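Local structure of carboxypeptidase 1 (Deinococcus radiodurans str. R1, 5GIV) at residues 360-363 / 364-368; 155-158 / 159-162. The protein probably acts as a zinc-dependent carboxypeptidase of the M32 family, releasing amino acids one after another from the C-terminus of peptides with broad specificity. One frame throughout, in Å; residues are numbered along the deposited sequence.

Contact 1 of 2, residues 360-363 / 364-368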
ATOM      1  N   HIS A 360      34.085   0.502   7.346  1.00 17.09           N
ATOM      2  CA  HIS A 360      33.164   1.618   7.135  1.00 17.11           C
ATOM      3  C   HIS A 360      32.406   1.962   8.414  1.00 17.12           C
ATOM      4  O   HIS A 360      32.201   3.143   8.722  1.00 17.13           O
ATOM      5  CB  HIS A 360      32.179   1.292   6.008  1.00 17.12           C
ATOM      6  CG  HIS A 360      32.825   1.058   4.677  1.00 17.12           C
ATOM      7  ND1 HIS A 360      32.932   2.041   3.713  1.00 17.13           N
ATOM      8  CD2 HIS A 360      33.373  -0.056   4.139  1.00 17.11           C
ATOM      9  CE1 HIS A 360      33.527   1.542   2.645  1.00 17.13           C
ATOM     10  NE2 HIS A 360      33.809   0.274   2.878  1.00 17.11           N
ATOM     11  N   VAL A 361      31.946   0.942   9.146  1.00 17.12           N
ATOM     12  CA  VAL A 361      31.218   1.171  10.390  1.00 17.14           C
ATOM     13  C   VAL A 361      32.121   1.843  11.414  1.00 17.13           C
ATOM     14  O   VAL A 361      31.720   2.799  12.089  1.00 17.15           O
ATOM     15  CB  VAL A 361      30.644  -0.156  10.924  1.00 17.15           C
ATOM     16  CG1 VAL A 361      30.041   0.024  12.303  1.00 17.17           C
ATOM     17  CG2 VAL A 361      29.606  -0.702   9.962  1.00 17.15           C
ATOM     18  N   ILE A 362      33.350   1.339  11.554  1.00 21.80           N
ATOM     19  CA  ILE A 362      34.308   1.933  12.482  1.00 21.89           C
ATOM     20  C   ILE A 362      34.545   3.395  12.137  1.00 21.82           C
ATOM     21  O   ILE A 362      34.571   4.264  13.016  1.00 21.84           O
ATOM     22  CB  ILE A 362      35.626   1.142  12.481  1.00 22.06           C
ATOM     23  CG1 ILE A 362      35.384  -0.290  12.966  1.00 22.17           C
ATOM     24  CG2 ILE A 362      36.684   1.877  13.309  1.00 22.14           C
ATOM     25  CD1 ILE A 362      36.593  -1.182  12.854  1.00 22.36           C
ATOM     26  N   THR A 363      34.753   3.688  10.853  1.00 19.60           N
ATOM     27  CA  THR A 363      34.924   5.076  10.444  1.00 19.52           C
ATOM     28  C   THR A 363      33.795   5.955  10.976  1.00 19.43           C
ATOM     29  O   THR A 363      34.040   6.972  11.630  1.00 19.43           O
ATOM     30  CB  THR A 363      34.988   5.159   8.920  1.00 19.43           C
ATOM     31  OG1 THR A 363      36.106   4.394   8.464  1.00 19.53           O
ATOM     32  CG2 THR A 363      35.133   6.616   8.463  1.00 19.34           C
ATOM     33  N   ARG A 364      32.545   5.563  10.708  1.00 17.14           N
ATOM     34  CA  ARG A 364      31.403   6.380  11.107  1.00 17.16           C
ATOM     35  C   ARG A 364      31.290   6.488  12.625  1.00 17.17           C
ATOM     36  O   ARG A 364      31.062   7.578  13.165  1.00 17.19           O
ATOM     37  CB  ARG A 364      30.123   5.795  10.520  1.00 17.18           C
ATOM     38  CG  ARG A 364      30.026   5.923   9.021  1.00 17.18           C
ATOM     39  CD  ARG A 364      29.263   4.762   8.391  1.00 17.18           C
ATOM     40  NE  ARG A 364      29.015   5.007   6.971  1.00 17.19           N
ATOM     41  CZ  ARG A 364      29.947   4.920   6.023  1.00 17.18           C
ATOM     42  NH1 ARG A 364      31.200   4.605   6.339  1.00 17.16           N
ATOM     43  NH2 ARG A 364      29.628   5.174   4.758  1.00 17.20           N
ATOM     44  N   PHE A 365      31.457   5.367  13.333  1.00 20.09           N
ATOM     45  CA  PHE A 365      31.333   5.378  14.786  1.00 20.14           C
ATOM     46  C   PHE A 365      32.329   6.349  15.411  1.00 20.20           C
ATOM     47  O   PHE A 365      31.974   7.137  16.296  1.00 20.20           O
ATOM     48  CB  PHE A 365      31.532   3.962  15.319  1.00 20.23           C
ATOM     49  CG  PHE A 365      31.434   3.838  16.814  1.00 20.30           C
ATOM     50  CD1 PHE A 365      30.209   3.706  17.429  1.00 20.24           C
ATOM     51  CD2 PHE A 365      32.575   3.818  17.599  1.00 20.43           C
ATOM     52  CE1 PHE A 365      30.118   3.568  18.798  1.00 20.28           C
ATOM     53  CE2 PHE A 365      32.490   3.677  18.976  1.00 20.49           C
ATOM     54  CZ  PHE A 365      31.265   3.554  19.575  1.00 20.41           C
ATOM     55  N   GLU A 366      33.584   6.314  14.955  1.00 32.90           N
ATOM     56  CA  GLU A 366      34.604   7.171  15.548  1.00 32.99           C
ATOM     57  C   GLU A 366      34.345   8.644  15.252  1.00 32.93           C
ATOM     58  O   GLU A 366      34.638   9.503  16.094  1.00 32.98           O
ATOM     59  CB  GLU A 366      35.988   6.736  15.066  1.00 33.08           C
ATOM     60  CG  GLU A 366      36.450   5.426  15.716  1.00 33.24           C
ATOM     61  CD  GLU A 366      37.798   4.927  15.217  1.00 33.39           C
ATOM     62  OE1 GLU A 366      38.362   5.530  14.269  1.00 33.36           O
ATOM     63  OE2 GLU A 366      38.287   3.908  15.759  1.00 33.53           O
ATOM     64  N   LEU A 367      33.762   8.958  14.088  1.00 26.28           N
ATOM     65  CA  LEU A 367      33.371  10.335  13.809  1.00 26.20           C
ATOM     66  C   LEU A 367      32.215  10.759  14.704  1.00 26.19           C
ATOM     67  O   LEU A 367      32.147  11.916  15.136  1.00 26.18           O
ATOM     68  CB  LEU A 367      32.996  10.492  12.330  1.00 26.09           C
ATOM     69  CG  LEU A 367      34.124  10.325  11.304  1.00 26.07           C
ATOM     70  CD1 LEU A 367      33.566  10.135   9.899  1.00 25.97           C
ATOM     71  CD2 LEU A 367      35.075  11.525  11.334  1.00 26.09           C
ATOM     72  N   GLU A 368      31.283   9.839  14.972  1.00 26.01           N
ATOM     73  CA  GLU A 368      30.224  10.119  15.936  1.00 25.99           C
ATOM     74  C   GLU A 368      30.808  10.388  17.317  1.00 26.09           C
ATOM     75  O   GLU A 368      30.385  11.323  18.012  1.00 26.10           O
ATOM     76  CB  GLU A 368      29.246   8.952  16.002  1.00 25.96           C
ATOM     77  CG  GLU A 368      28.348   8.762  14.800  1.00 25.87           C
ATOM     78  CD  GLU A 368      27.415   7.569  14.980  1.00 25.84           C
ATOM     79  OE1 GLU A 368      27.742   6.674  15.794  1.00 25.89           O
ATOM     80  OE2 GLU A 368      26.356   7.533  14.320  1.00 25.77           O
TER
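Arg364 folds back along its own helix, 357-372, to the carbonyl of His360 one turn earlier. Its CB lies 3.7 Å from Val361 O. With CG beside the backbone N (chi1 -69°), the chain starts back toward the preceding turn, CG lying 3.5 Å from His360 O, and the bend at chi2 (148°) sets CD 3.4 Å from the same oxygen. From there NH1 donates to His360 O at 3.0 Å and also approaches His360 CB at 3.5 Å. That bond is moderately bent, 149° at the hydrogen, and NH1 stands above the carbonyl plane; the helical donor Arg364 N reaches the same oxygen from the opposite face, so two N-H groups of one residue grip it. Tyr389 OH bonds to both NH1 and His360 ND1, while NH2 forms a salt bridge with Asp407 and Phe419 supplies a cation-pi contact. Farther along, Ile362 CG2 rests 3.6 Å from Glu366 OE2, and Thr363 CG2 lies 4.1 Å from Leu367 CD1, each pair side by side on successive turns. With a carbonyl, a hydroxyl and a carboxylate as partners, the buried guanidinium is probably stabilised in its charged form and fixed in rotation.

Contact 2 of 2, residues 155-158 / 159-162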
ATOM      1  N   PRO A 155      26.618  10.516  26.398  1.00 33.59           N
ATOM      2  CA  PRO A 155      25.468  10.480  25.476  1.00 33.49           C
ATOM      3  C   PRO A 155      25.591   9.409  24.404  1.00 33.42           C
ATOM      4  O   PRO A 155      24.574   8.858  23.964  1.00 33.32           O
ATOM      5  CB  PRO A 155      25.468  11.888  24.853  1.00 33.49           C
ATOM      6  CG  PRO A 155      26.338  12.714  25.725  1.00 33.60           C
ATOM      7  CD  PRO A 155      27.352  11.788  26.321  1.00 33.65           C
ATOM      8  N   LEU A 156      26.812   9.082  23.981  1.00 29.68           N
ATOM      9  CA  LEU A 156      26.986   8.019  23.000  1.00 29.64           C
ATOM     10  C   LEU A 156      26.507   6.686  23.562  1.00 29.63           C
ATOM     11  O   LEU A 156      25.963   5.853  22.826  1.00 29.59           O
ATOM     12  CB  LEU A 156      28.448   7.944  22.562  1.00 29.71           C
ATOM     13  CG  LEU A 156      28.803   6.911  21.488  1.00 29.70           C
ATOM     14  CD1 LEU A 156      27.900   7.073  20.285  1.00 29.59           C
ATOM     15  CD2 LEU A 156      30.267   7.035  21.064  1.00 29.79           C
ATOM     16  N   ASP A 157      26.706   6.462  24.867  1.00 30.48           N
ATOM     17  CA  ASP A 157      26.207   5.241  25.490  1.00 30.47           C
ATOM     18  C   ASP A 157      24.684   5.178  25.459  1.00 30.36           C
ATOM     19  O   ASP A 157      24.109   4.086  25.412  1.00 30.31           O
ATOM     20  CB  ASP A 157      26.707   5.137  26.928  1.00 30.59           C
ATOM     21  CG  ASP A 157      28.146   4.691  27.005  1.00 30.73           C
ATOM     22  OD1 ASP A 157      28.602   3.999  26.075  1.00 30.76           O
ATOM     23  OD2 ASP A 157      28.827   5.046  27.990  1.00 30.83           O
ATOM     24  N   TYR A 158      24.009   6.326  25.506  1.00 24.00           N
ATOM     25  CA  TYR A 158      22.560   6.300  25.351  1.00 23.92           C
ATOM     26  C   TYR A 158      22.176   5.742  23.986  1.00 23.86           C
ATOM     27  O   TYR A 158      21.280   4.892  23.887  1.00 23.80           O
ATOM     28  CB  TYR A 158      21.967   7.694  25.535  1.00 23.92           C
ATOM     29  CG  TYR A 158      20.528   7.787  25.060  1.00 23.84           C
ATOM     30  CD1 TYR A 158      19.500   7.230  25.803  1.00 23.80           C
ATOM     31  CD2 TYR A 158      20.201   8.419  23.865  1.00 23.80           C
ATOM     32  CE1 TYR A 158      18.189   7.301  25.384  1.00 23.73           C
ATOM     33  CE2 TYR A 158      18.884   8.500  23.439  1.00 23.74           C
ATOM     34  CZ  TYR A 158      17.885   7.933  24.204  1.00 23.72           C
ATOM     35  OH  TYR A 158      16.570   8.002  23.796  1.00 23.69           O
ATOM     36  N   TYR A 159      22.860   6.191  22.923  1.00 22.97           N
ATOM     37  CA  TYR A 159      22.520   5.729  21.579  1.00 22.90           C
ATOM     38  C   TYR A 159      22.984   4.293  21.338  1.00 22.93           C
ATOM     39  O   TYR A 159      22.271   3.506  20.705  1.00 22.88           O
ATOM     40  CB  TYR A 159      23.098   6.688  20.529  1.00 22.90           C
ATOM     41  CG  TYR A 159      22.337   7.984  20.508  1.00 22.86           C
ATOM     42  CD1 TYR A 159      21.031   8.034  20.036  1.00 22.79           C
ATOM     43  CD2 TYR A 159      22.902   9.153  21.001  1.00 22.92           C
ATOM     44  CE1 TYR A 159      20.319   9.199  20.045  1.00 22.80           C
ATOM     45  CE2 TYR A 159      22.192  10.332  21.011  1.00 22.92           C
ATOM     46  CZ  TYR A 159      20.900  10.348  20.535  1.00 22.87           C
ATOM     47  OH  TYR A 159      20.181  11.522  20.541  1.00 22.90           O
ATOM     48  N   ILE A 160      24.168   3.927  21.824  1.00 23.30           N
ATOM     49  CA  ILE A 160      24.591   2.537  21.680  1.00 23.33           C
ATOM     50  C   ILE A 160      23.576   1.605  22.333  1.00 23.29           C
ATOM     51  O   ILE A 160      23.187   0.584  21.751  1.00 23.27           O
ATOM     52  CB  ILE A 160      26.005   2.344  22.253  1.00 23.45           C
ATOM     53  CG1 ILE A 160      27.016   3.115  21.407  1.00 23.49           C
ATOM     54  CG2 ILE A 160      26.373   0.854  22.306  1.00 23.52           C
ATOM     55  CD1 ILE A 160      28.432   3.028  21.920  1.00 23.62           C
ATOM     56  N   ASN A 161      23.094   1.965  23.529  1.00 25.18           N
ATOM     57  CA  ASN A 161      22.128   1.126  24.234  1.00 25.14           C
ATOM     58  C   ASN A 161      20.762   1.148  23.558  1.00 25.04           C
ATOM     59  O   ASN A 161      20.055   0.132  23.544  1.00 24.99           O
ATOM     60  CB  ASN A 161      22.007   1.567  25.693  1.00 25.17           C
ATOM     61  CG  ASN A 161      20.911   0.819  26.440  1.00 25.12           C
ATOM     62  OD1 ASN A 161      21.097  -0.318  26.870  1.00 25.15           O
ATOM     63  ND2 ASN A 161      19.758   1.459  26.590  1.00 25.05           N
ATOM     64  N   GLU A 162      20.371   2.293  22.996  1.00 36.73           N
ATOM     65  CA  GLU A 162      19.117   2.358  22.253  1.00 36.67           C
ATOM     66  C   GLU A 162      19.124   1.373  21.091  1.00 36.63           C
ATOM     67  O   GLU A 162      18.100   0.759  20.776  1.00 36.57           O
ATOM     68  CB  GLU A 162      18.882   3.785  21.756  1.00 36.69           C
ATOM     69  CG  GLU A 162      17.439   4.090  21.410  1.00 36.66           C
ATOM     70  CD  GLU A 162      16.545   4.122  22.646  1.00 36.68           C
ATOM     71  OE1 GLU A 162      17.085   4.274  23.774  1.00 36.75           O
ATOM     72  OE2 GLU A 162      15.302   3.995  22.490  1.00 36.66           O
TER
HETATM   73  O   HOH W   1      18.924   3.788  25.533  1.00 25.97           O
HETATM   74  O   HOH W   2      14.697   6.079  24.341  1.00 37.62           O
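Tyr159 presents one ring face to the edge of Tyr158, its immediate neighbour in helix 155-163. The centroids are 4.9 Å apart and the planes stand at 73°, a T-shaped pair in which Tyr158 CD2 sits above the centre of the Tyr159 ring. Tyr159 CG is anti to its own carbonyl carbon (chi1 -72°), which swings the ring back over the preceding turn and brings CD2 to 3.4 Å from Pro155 O, to which Tyr159 N bonds weakly; Tyr159 OH bonds to Ser142 O. Trimming Tyr159 to an alanine would probably leave the edge of Tyr158 without its aromatic face and Ser142 O without this hydroxyl donor. Next, Ile160 N donates to Leu156 O at 2.8 Å, and CD1 sits 3.9 Å from Leu156 CG. Such bonds, from N-H back to the carbonyl four residues earlier, are those of an alpha-helix, here a short one whose faces pack against helices 128-147, 169-193 and 357-372 of the M32 fold. Asn161 N bonds to Asp157 O, and its side-chain ND2 donates to water 1 at 2.7 Å, while OD1 accepts from Gly166 N. Glu162 N bonds to Tyr158 O, and its side chain lies alongside Tyr158, OE1 3.6 Å from Tyr158 CE1 and the carboxylate plane turned 35° from the ring. Water 1 donates to both Tyr158 O and Glu162 OE1; water 2 hydrogen-bonds to Tyr158 OH at 2.7 Å and donates weakly to Glu162 OE2.

In the fold
Contacts 1 and 2 sit on two helices that meet directly, their centres 14 Å apart. Phe365 makes the junction: its CE1 lies 3.6 Å from Ile160 CD1 and its CZ 3.9 Å from Leu156 CD2, so the ring reaches both Ile160 and Leu156. Helix 169-193 also packs on both contacts, with Val172 touching Phe365 and Ile160. Relative to the bound zinc, held by His266, His270 and Glu296 and probably catalytic, contact 1 is the nearer neighbour: the side chain of Val361 is about 8 Å from that of Glu296 and about 11 Å from the metal, too far for coordination. Contact 2 lies away from the zinc site.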